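Local coordinates for putative uncharacterized protein (Ustilago maydis, PDB 4GNX) that probably serves as the OB-fold middle subunit of replication protein A, the heterotrimer that binds single-stranded DNA, at residues 8-20 with 31-43. Numbering follows the deposited sequence.
Sequences TLRPVTIRQILNA and LDGAELGQLTFVA. With nucleotides of chain G.
The guanidinium of Arg10 is held by backbone carbonyls of the turn 31-34 and of Glu35 beside it. NH1 and NH2 converge end-on upon the single oxygen of Leu31, each 3.2 Å from Leu31 O, while NH1 also donates to Glu35 O at 3.0 Å and, weakly, to Ala34 O. Leu31 O accepts a third hydrogen bond, from Ala34 N, within the type I' turn. The oxygens of Leu31 and Glu35 lie close to the guanidinium plane, which fixes the group's rotation, and Leu36 CD1 covers one face. A bend at chi3 (45°) turns the long chain toward the loop; arginine suits the place because its flat, many-handed end can serve several carbonyls at once.

Strand 9-11 runs parallel to strand 38-43. Arg10 N donates weakly to Gln38 O, Thr40 N returns a bond to Arg10 O at 3.0 Å, and Val12 N meets Thr40 O nearly head-on. The pairing skips the nitrogen of residue 11, so proline costs no bond there, and Pro11 CA makes a C-H...O contact with Thr40 O. This short strand thus adds to the sheet of an OB fold; helix 117-135, which follows the barrel, packs against Pro11. Thr40 OG1 is satisfied on the neighbouring strand by Val93 O and Arg92 NE.

Thr13 and Gln16 form a capping box on helix 14-19: the short Thr13 hydroxyl accepts from Gln16 N, and the longer Gln16 side chain brings OE1 back to Thr13 N at 3.0 Å. The aliphatic part of Gln16 lies against Leu31 CD2. On the helix side facing strand 38-43, Ile17 sends CD1 to Leu39 CD1 (3.9 Å) and, with Ile14, packs apolar arms against the Phe41 ring. At the strand's start, Gln38 lies beside a thymine of DT21 of chain G.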
loop_
_atom_site.group_PDB
_atom_site.type_symbol
_atom_site.label_atom_id
_atom_site.label_comp_id
_atom_site.label_asym_id
_atom_site.label_seq_id
_atom_site.Cartn_x
_atom_site.Cartn_y
_atom_site.Cartn_z
ATOM N N THR B 8 -15.313 12.325 -0.043
ATOM C CA THR B 8 -14.313 11.346 0.338
ATOM C C THR B 8 -14.618 10.677 1.654
ATOM O O THR B 8 -15.519 11.102 2.368
ATOM C CB THR B 8 -12.928 12.015 0.509
ATOM O OG1 THR B 8 -12.985 13.000 1.557
ATOM C CG2 THR B 8 -12.437 12.652 -0.809
ATOM N N LEU B 9 -13.833 9.643 1.973
ATOM C CA LEU B 9 -13.947 8.893 3.204
ATOM C C LEU B 9 -12.584 8.849 3.878
ATOM O O LEU B 9 -11.732 8.023 3.551
ATOM C CB LEU B 9 -14.455 7.470 2.941
ATOM C CG LEU B 9 -14.428 6.548 4.169
ATOM C CD1 LEU B 9 -15.484 6.987 5.169
ATOM C CD2 LEU B 9 -14.562 5.073 3.799
ATOM N N ARG B 10 -12.407 9.723 4.858
ATOM C CA ARG B 10 -11.096 9.980 5.437
ATOM C C ARG B 10 -10.789 9.192 6.700
ATOM O O ARG B 10 -11.517 9.262 7.685
ATOM C CB ARG B 10 -10.909 11.480 5.660
ATOM C CG ARG B 10 -11.112 12.262 4.376
ATOM C CD ARG B 10 -10.926 13.757 4.580
ATOM N NE ARG B 10 -9.743 14.055 5.386
ATOM C CZ ARG B 10 -9.324 15.277 5.691
ATOM N NH1 ARG B 10 -9.982 16.348 5.272
ATOM N NH2 ARG B 10 -8.242 15.412 6.445
ATOM N N PRO B 11 -9.705 8.418 6.671
ATOM C CA PRO B 11 -9.349 7.750 7.903
ATOM C C PRO B 11 -8.711 8.788 8.874
ATOM O O PRO B 11 -7.846 9.568 8.488
ATOM C CB PRO B 11 -8.340 6.704 7.423
ATOM C CG PRO B 11 -7.634 7.382 6.267
ATOM C CD PRO B 11 -8.685 8.231 5.611
ATOM N N VAL B 12 -9.165 8.797 10.118
ATOM C CA VAL B 12 -8.801 9.835 11.055
ATOM C C VAL B 12 -8.735 9.269 12.435
ATOM O O VAL B 12 -9.340 8.237 12.715
ATOM C CB VAL B 12 -9.836 10.987 11.105
ATOM C CG1 VAL B 12 -9.821 11.833 9.821
ATOM C CG2 VAL B 12 -11.224 10.458 11.422
ATOM N N THR B 13 -7.991 9.961 13.297
ATOM C CA THR B 13 -7.968 9.648 14.724
ATOM C C THR B 13 -8.926 10.581 15.422
ATOM O O THR B 13 -9.229 11.669 14.937
ATOM C CB THR B 13 -6.603 9.918 15.350
ATOM O OG1 THR B 13 -6.339 11.341 15.282
ATOM C CG2 THR B 13 -5.493 9.080 14.652
ATOM N N ILE B 14 -9.392 10.163 16.583
ATOM C CA ILE B 14 -10.303 10.996 17.311
ATOM C C ILE B 14 -9.665 12.354 17.558
ATOM O O ILE B 14 -10.368 13.385 17.484
ATOM C CB ILE B 14 -10.772 10.308 18.598
ATOM C CG1 ILE B 14 -11.630 9.075 18.207
ATOM C CG2 ILE B 14 -11.528 11.302 19.487
ATOM C CD1 ILE B 14 -12.008 8.163 19.354
ATOM N N ARG B 15 -8.343 12.373 17.791
ATOM C CA ARG B 15 -7.646 13.647 18.002
ATOM C C ARG B 15 -7.799 14.628 16.846
ATOM O O ARG B 15 -8.034 15.841 17.067
ATOM C CB ARG B 15 -6.173 13.435 18.223
ATOM C CG ARG B 15 -5.473 14.641 18.820
ATOM C CD ARG B 15 -5.488 14.487 20.331
ATOM N NE ARG B 15 -6.421 15.389 20.998
ATOM C CZ ARG B 15 -6.938 15.201 22.206
ATOM N NH1 ARG B 15 -6.660 14.112 22.918
ATOM N NH2 ARG B 15 -7.762 16.111 22.693
ATOM N N GLN B 16 -7.645 14.110 15.618
ATOM C CA GLN B 16 -7.848 14.920 14.416
ATOM C C GLN B 16 -9.278 15.392 14.340
ATOM O O GLN B 16 -9.527 16.574 14.065
ATOM C CB GLN B 16 -7.499 14.174 13.151
ATOM C CG GLN B 16 -6.013 14.003 12.870
ATOM C CD GLN B 16 -5.787 13.001 11.747
ATOM O OE1 GLN B 16 -6.285 11.850 11.797
ATOM N NE2 GLN B 16 -5.074 13.434 10.711
ATOM N N ILE B 17 -10.224 14.501 14.621
ATOM C CA ILE B 17 -11.609 14.958 14.724
ATOM C C ILE B 17 -11.693 16.150 15.676
ATOM O O ILE B 17 -12.232 17.183 15.311
ATOM C CB ILE B 17 -12.571 13.838 15.136
ATOM C CG1 ILE B 17 -12.485 12.696 14.121
ATOM C CG2 ILE B 17 -13.985 14.366 15.202
ATOM C CD1 ILE B 17 -13.182 11.439 14.556
ATOM N N LEU B 18 -11.099 16.027 16.860
ATOM C CA LEU B 18 -11.133 17.100 17.851
ATOM C C LEU B 18 -10.375 18.370 17.451
ATOM O O LEU B 18 -10.673 19.468 17.955
ATOM C CB LEU B 18 -10.607 16.587 19.200
ATOM C CG LEU B 18 -11.419 15.487 19.903
ATOM C CD1 LEU B 18 -10.671 14.915 21.099
ATOM C CD2 LEU B 18 -12.806 15.954 20.319
ATOM N N ASN B 19 -9.383 18.233 16.573
ATOM C CA ASN B 19 -8.624 19.407 16.183
ATOM C C ASN B 19 -9.088 20.024 14.905
ATOM O O ASN B 19 -8.538 21.032 14.487
ATOM C CB ASN B 19 -7.150 19.089 16.085
ATOM C CG ASN B 19 -6.522 18.919 17.432
ATOM O OD1 ASN B 19 -6.925 19.564 18.403
ATOM N ND2 ASN B 19 -5.542 18.042 17.514
ATOM N N ALA B 20 -10.101 19.427 14.278
ATOM C CA ALA B 20 -10.657 19.963 13.041
ATOM C C ALA B 20 -11.248 21.342 13.310
ATOM O O ALA B 20 -11.811 21.594 14.370
ATOM C CB ALA B 20 -11.700 19.022 12.477
ATOM N N LEU B 31 -10.070 19.707 7.969
ATOM C CA LEU B 31 -8.899 19.079 8.541
ATOM C C LEU B 31 -7.789 19.056 7.509
ATOM O O LEU B 31 -8.002 18.644 6.365
ATOM C CB LEU B 31 -9.216 17.672 9.029
ATOM C CG LEU B 31 -8.111 17.033 9.874
ATOM C CD1 LEU B 31 -8.263 17.464 11.319
ATOM C CD2 LEU B 31 -8.140 15.518 9.793
ATOM N N ASP B 32 -6.609 19.511 7.932
ATOM C CA ASP B 32 -5.435 19.638 7.077
ATOM C C ASP B 32 -5.768 20.364 5.765
ATOM O O ASP B 32 -5.356 19.944 4.684
ATOM C CB ASP B 32 -4.777 18.272 6.806
ATOM C CG ASP B 32 -4.419 17.500 8.091
ATOM O OD1 ASP B 32 -4.224 18.114 9.167
ATOM O OD2 ASP B 32 -4.325 16.249 8.023
ATOM N N GLY B 33 -6.511 21.461 5.859
ATOM C CA GLY B 33 -6.869 22.236 4.670
ATOM C C GLY B 33 -7.703 21.454 3.661
ATOM O O GLY B 33 -7.589 21.658 2.446
ATOM N N ALA B 34 -8.538 20.546 4.163
ATOM C CA ALA B 34 -9.436 19.788 3.312
ATOM C C ALA B 34 -10.748 19.555 4.019
ATOM O O ALA B 34 -10.781 19.370 5.238
ATOM C CB ALA B 34 -8.801 18.477 2.900
ATOM N N GLU B 35 -11.826 19.584 3.244
ATOM C CA GLU B 35 -13.154 19.318 3.738
ATOM C C GLU B 35 -13.172 17.970 4.454
ATOM O O GLU B 35 -12.596 16.995 3.966
ATOM C CB GLU B 35 -14.121 19.304 2.561
ATOM C CG GLU B 35 -15.540 19.770 2.874
ATOM C CD GLU B 35 -16.577 18.646 2.902
ATOM O OE1 GLU B 35 -16.213 17.466 3.163
ATOM O OE2 GLU B 35 -17.776 18.954 2.666
ATOM N N LEU B 36 -13.809 17.940 5.624
ATOM C CA LEU B 36 -13.941 16.731 6.434
ATOM C C LEU B 36 -15.401 16.328 6.532
ATOM O O LEU B 36 -16.119 16.762 7.438
ATOM C CB LEU B 36 -13.397 16.961 7.838
ATOM C CG LEU B 36 -13.375 15.771 8.807
ATOM C CD1 LEU B 36 -12.530 14.597 8.303
ATOM C CD2 LEU B 36 -12.864 16.248 10.156
ATOM N N GLY B 37 -15.833 15.501 5.586
ATOM C CA GLY B 37 -17.211 15.049 5.517
ATOM C C GLY B 37 -17.342 13.695 6.180
ATOM O O GLY B 37 -17.313 13.587 7.412
ATOM N N GLN B 38 -17.484 12.661 5.359
ATOM C CA GLN B 38 -17.507 11.307 5.855
ATOM C C GLN B 38 -16.127 10.939 6.324
ATOM O O GLN B 38 -15.143 11.385 5.745
ATOM C CB GLN B 38 -17.939 10.349 4.763
ATOM C CG GLN B 38 -19.428 10.099 4.720
ATOM C CD GLN B 38 -19.768 8.737 4.123
ATOM O OE1 GLN B 38 -20.388 7.906 4.789
ATOM N NE2 GLN B 38 -19.367 8.504 2.865
ATOM N N LEU B 39 -16.061 10.115 7.362
ATOM C CA LEU B 39 -14.797 9.716 7.954
ATOM C C LEU B 39 -14.926 8.341 8.590
ATOM O O LEU B 39 -16.030 7.871 8.851
ATOM C CB LEU B 39 -14.385 10.728 9.017
ATOM C CG LEU B 39 -15.324 10.967 10.220
ATOM C CD1 LEU B 39 -15.022 10.018 11.377
ATOM C CD2 LEU B 39 -15.203 12.397 10.711
ATOM N N THR B 40 -13.793 7.712 8.863
ATOM C CA THR B 40 -13.798 6.419 9.509
ATOM C C THR B 40 -12.672 6.232 10.521
ATOM O O THR B 40 -11.575 6.787 10.387
ATOM C CB THR B 40 -13.716 5.272 8.493
ATOM O OG1 THR B 40 -13.715 4.034 9.215
ATOM C CG2 THR B 40 -12.440 5.368 7.611
ATOM N N PHE B 41 -12.936 5.419 11.525
ATOM C CA PHE B 41 -11.934 5.172 12.555
ATOM C C PHE B 41 -12.260 3.950 13.410
ATOM O O PHE B 41 -13.378 3.404 13.365
ATOM C CB PHE B 41 -11.735 6.418 13.433
ATOM C CG PHE B 41 -12.917 6.763 14.277
ATOM C CD1 PHE B 41 -13.036 6.256 15.568
ATOM C CD2 PHE B 41 -13.897 7.617 13.800
ATOM C CE1 PHE B 41 -14.119 6.576 16.362
ATOM C CE2 PHE B 41 -14.995 7.939 14.598
ATOM C CZ PHE B 41 -15.106 7.414 15.879
ATOM N N VAL B 42 -11.276 3.527 14.190
ATOM C CA VAL B 42 -11.395 2.325 15.004
ATOM C C VAL B 42 -11.186 2.750 16.439
ATOM O O VAL B 42 -10.351 3.595 16.718
ATOM C CB VAL B 42 -10.344 1.295 14.598
ATOM C CG1 VAL B 42 -10.341 0.129 15.566
ATOM C CG2 VAL B 42 -10.597 0.807 13.175
ATOM N N ALA B 43 -11.963 2.194 17.354
ATOM C CA ALA B 43 -11.984 2.686 18.728
ATOM C C ALA B 43 -12.620 1.644 19.622
ATOM O O ALA B 43 -13.185 0.656 19.125
ATOM C CB ALA B 43 -12.771 3.976 18.812
ATOM P P DT G 21 -27.151 4.700 5.779
ATOM O OP1 DT G 21 -26.774 3.262 5.747
ATOM O OP2 DT G 21 -28.482 5.120 5.267
ATOM O "O5'" DT G 21 -27.034 5.177 7.295
ATOM C "C5'" DT G 21 -28.139 5.033 8.211
ATOM C "C4'" DT G 21 -28.445 6.351 8.887
ATOM O "O4'" DT G 21 -27.218 6.998 9.302
ATOM C "C3'" DT G 21 -29.214 7.360 8.030
ATOM O "O3'" DT G 21 -30.411 7.810 8.696
ATOM C "C2'" DT G 21 -28.194 8.448 7.716
ATOM C "C1'" DT G 21 -27.137 8.326 8.809
ATOM N N1 DT G 21 -25.738 8.556 8.368
ATOM C C2 DT G 21 -25.127 9.751 8.687
ATOM O O2 DT G 21 -25.687 10.645 9.302
ATOM N N3 DT G 21 -23.830 9.864 8.246
ATOM C C4 DT G 21 -23.099 8.923 7.543
ATOM O O4 DT G 21 -21.941 9.167 7.214
ATOM C C5 DT G 21 -23.799 7.692 7.252
ATOM C C7 DT G 21 -23.090 6.614 6.494
ATOM C C6 DT G 21 -25.064 7.572 7.676
#